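ATP phosphoribosyltransferase (Thermotoga maritima, PDB 1O63) probably catalyses the first step of histidine biosynthesis, probably as the catalytic subunit of a complex with HisZ, condensing ATP with 5-phosphoribose 1-diphosphate to give phosphoribosyl-ATP. Local coordinates at residues Q115-C118 with E119-W123. Residues are numbered along the deposited sequence; the frame is centred on the assembly and turned at random.
Sequences QRYC and ESKGW
Tyr117 and Trp123 meet as an offset edge-to-face pair near the C-terminal turn of helix 111-121. The tyrosine presents its edge to the face of the indole six-membered ring, with the planes at 86°. Tyr117 CB leaves the helix with CG trans to the backbone N (chi1 -179°), which swings the ring along the helix toward the residues of the last turn. Tyr117 CD2 passes 4.1 Å from Ser120 OG. On the other flank, Tyr117 CE1 lies 3.7 Å from Trp123 CZ3. Tyr117 CZ and OH meet CD and CE of Lys121, the two side chains crossing at a slant, with Tyr117 OH 3.4 Å from Lys121 CE. The hydroxyl itself is hydrogen-bonded to Asp165. Replacing Tyr117 with alanine would probably open a gap beside Trp123 and leave Asp165 without this partner.

Ser120 OG donates to the in-plane lone pair of Tyr117 O at 2.7 Å. Cys118 O accepts from Lys121 N and, at 3.1 Å, from Trp123 N, which approach from opposite faces of the carbonyl plane. One turn back, Gln115 NE2 lies 2.5 Å from Glu119 OE2, too short to be reliable in detail. Cys118 SG is joined to Cys125 in a disulfide, tying the helix to strand 125-129. Gly122, with positive phi, closes the helix in a Schellman motif, at the turn from helix to strand in the beta-alpha-beta unit 104-108, 111-121, 125-129.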
loop_
_atom_site.group_PDB
_atom_site.type_symbol
_atom_site.label_atom_id
_atom_site.label_comp_id
_atom_site.label_asym_id
_atom_site.label_seq_id
_atom_site.Cartn_x
_atom_site.Cartn_y
_atom_site.Cartn_z
ATOM N N GLN A 115 10.257 12.351 -7.663
ATOM C CA GLN A 115 10.711 13.739 -7.473
ATOM C C GLN A 115 12.208 13.841 -7.726
ATOM O O GLN A 115 12.664 14.776 -8.402
ATOM C CB GLN A 115 10.357 14.225 -6.073
ATOM C CG GLN A 115 11.054 15.537 -5.675
ATOM C CD GLN A 115 10.479 16.712 -6.436
ATOM O OE1 GLN A 115 9.359 16.630 -6.951
ATOM N NE2 GLN A 115 11.216 17.812 -6.520
ATOM N N ARG A 116 12.989 12.863 -7.246
ATOM C CA ARG A 116 14.438 12.878 -7.473
ATOM C C ARG A 116 14.758 12.800 -8.962
ATOM O O ARG A 116 15.724 13.394 -9.462
ATOM C CB ARG A 116 15.099 11.720 -6.728
ATOM C CG ARG A 116 16.601 11.800 -6.583
ATOM C CD ARG A 116 17.150 10.709 -5.654
ATOM N NE ARG A 116 16.578 10.853 -4.329
ATOM C CZ ARG A 116 15.773 10.003 -3.706
ATOM N NH1 ARG A 116 15.446 8.849 -4.277
ATOM N NH2 ARG A 116 15.326 10.325 -2.496
ATOM N N TYR A 117 13.990 11.987 -9.686
ATOM C CA TYR A 117 14.161 11.849 -11.123
ATOM C C TYR A 117 13.900 13.175 -11.808
ATOM O O TYR A 117 14.807 13.732 -12.461
ATOM C CB TYR A 117 13.304 10.702 -11.673
ATOM C CG TYR A 117 13.490 10.525 -13.173
ATOM C CD1 TYR A 117 12.540 11.004 -14.062
ATOM C CD2 TYR A 117 14.670 9.964 -13.668
ATOM C CE1 TYR A 117 12.735 10.885 -15.432
ATOM C CE2 TYR A 117 14.869 9.830 -15.025
ATOM C CZ TYR A 117 13.888 10.286 -15.896
ATOM O OH TYR A 117 14.072 10.155 -17.263
ATOM N N CYS A 118 12.774 13.816 -11.523
ATOM C CA CYS A 118 12.464 15.125 -12.102
ATOM C C CYS A 118 13.581 16.153 -11.861
ATOM O O CYS A 118 14.084 16.762 -12.822
ATOM C CB CYS A 118 11.126 15.642 -11.630
ATOM S SG CYS A 118 9.687 14.626 -12.150
ATOM N N GLU A 119 14.112 16.236 -10.658
ATOM C CA GLU A 119 15.201 17.159 -10.332
ATOM C C GLU A 119 16.451 16.893 -11.136
ATOM O O GLU A 119 17.101 17.818 -11.641
ATOM C CB GLU A 119 15.586 17.071 -8.842
ATOM C CG GLU A 119 14.515 17.730 -7.975
ATOM C CD GLU A 119 14.538 17.180 -6.568
ATOM O OE1 GLU A 119 15.525 16.503 -6.224
ATOM O OE2 GLU A 119 13.564 17.417 -5.839
ATOM N N SER A 120 16.745 15.624 -11.356
ATOM C CA SER A 120 17.883 15.220 -12.160
ATOM C C SER A 120 17.671 15.621 -13.618
ATOM O O SER A 120 18.630 15.649 -14.399
ATOM C CB SER A 120 18.138 13.721 -12.037
ATOM O OG SER A 120 17.390 12.998 -12.999
ATOM N N LYS A 121 16.444 15.962 -13.995
ATOM C CA LYS A 121 16.121 16.382 -15.340
ATOM C C LYS A 121 15.854 17.872 -15.439
ATOM O O LYS A 121 15.633 18.382 -16.538
ATOM C CB LYS A 121 14.834 15.641 -15.798
ATOM C CG LYS A 121 15.058 14.796 -17.032
ATOM C CD LYS A 121 15.912 13.580 -16.747
ATOM C CE LYS A 121 16.161 12.781 -18.025
ATOM N NZ LYS A 121 17.537 12.194 -17.989
ATOM N N GLY A 122 15.667 18.538 -14.304
ATOM C CA GLY A 122 15.283 19.956 -14.314
ATOM C C GLY A 122 13.833 20.131 -14.751
ATOM O O GLY A 122 13.420 21.219 -15.160
ATOM N N TRP A 123 13.027 19.069 -14.638
ATOM C CA TRP A 123 11.638 19.108 -15.037
ATOM C C TRP A 123 10.756 19.687 -13.926
ATOM O O TRP A 123 11.026 19.461 -12.741
ATOM C CB TRP A 123 11.127 17.702 -15.336
ATOM C CG TRP A 123 11.634 16.998 -16.539
ATOM C CD1 TRP A 123 12.410 17.498 -17.542
ATOM C CD2 TRP A 123 11.338 15.637 -16.916
ATOM N NE1 TRP A 123 12.638 16.542 -18.494
ATOM C CE2 TRP A 123 11.984 15.387 -18.134
ATOM C CE3 TRP A 123 10.568 14.619 -16.329
ATOM C CZ2 TRP A 123 11.922 14.159 -18.783
ATOM C CZ3 TRP A 123 10.511 13.389 -16.971
ATOM C CH2 TRP A 123 11.169 13.171 -18.177
#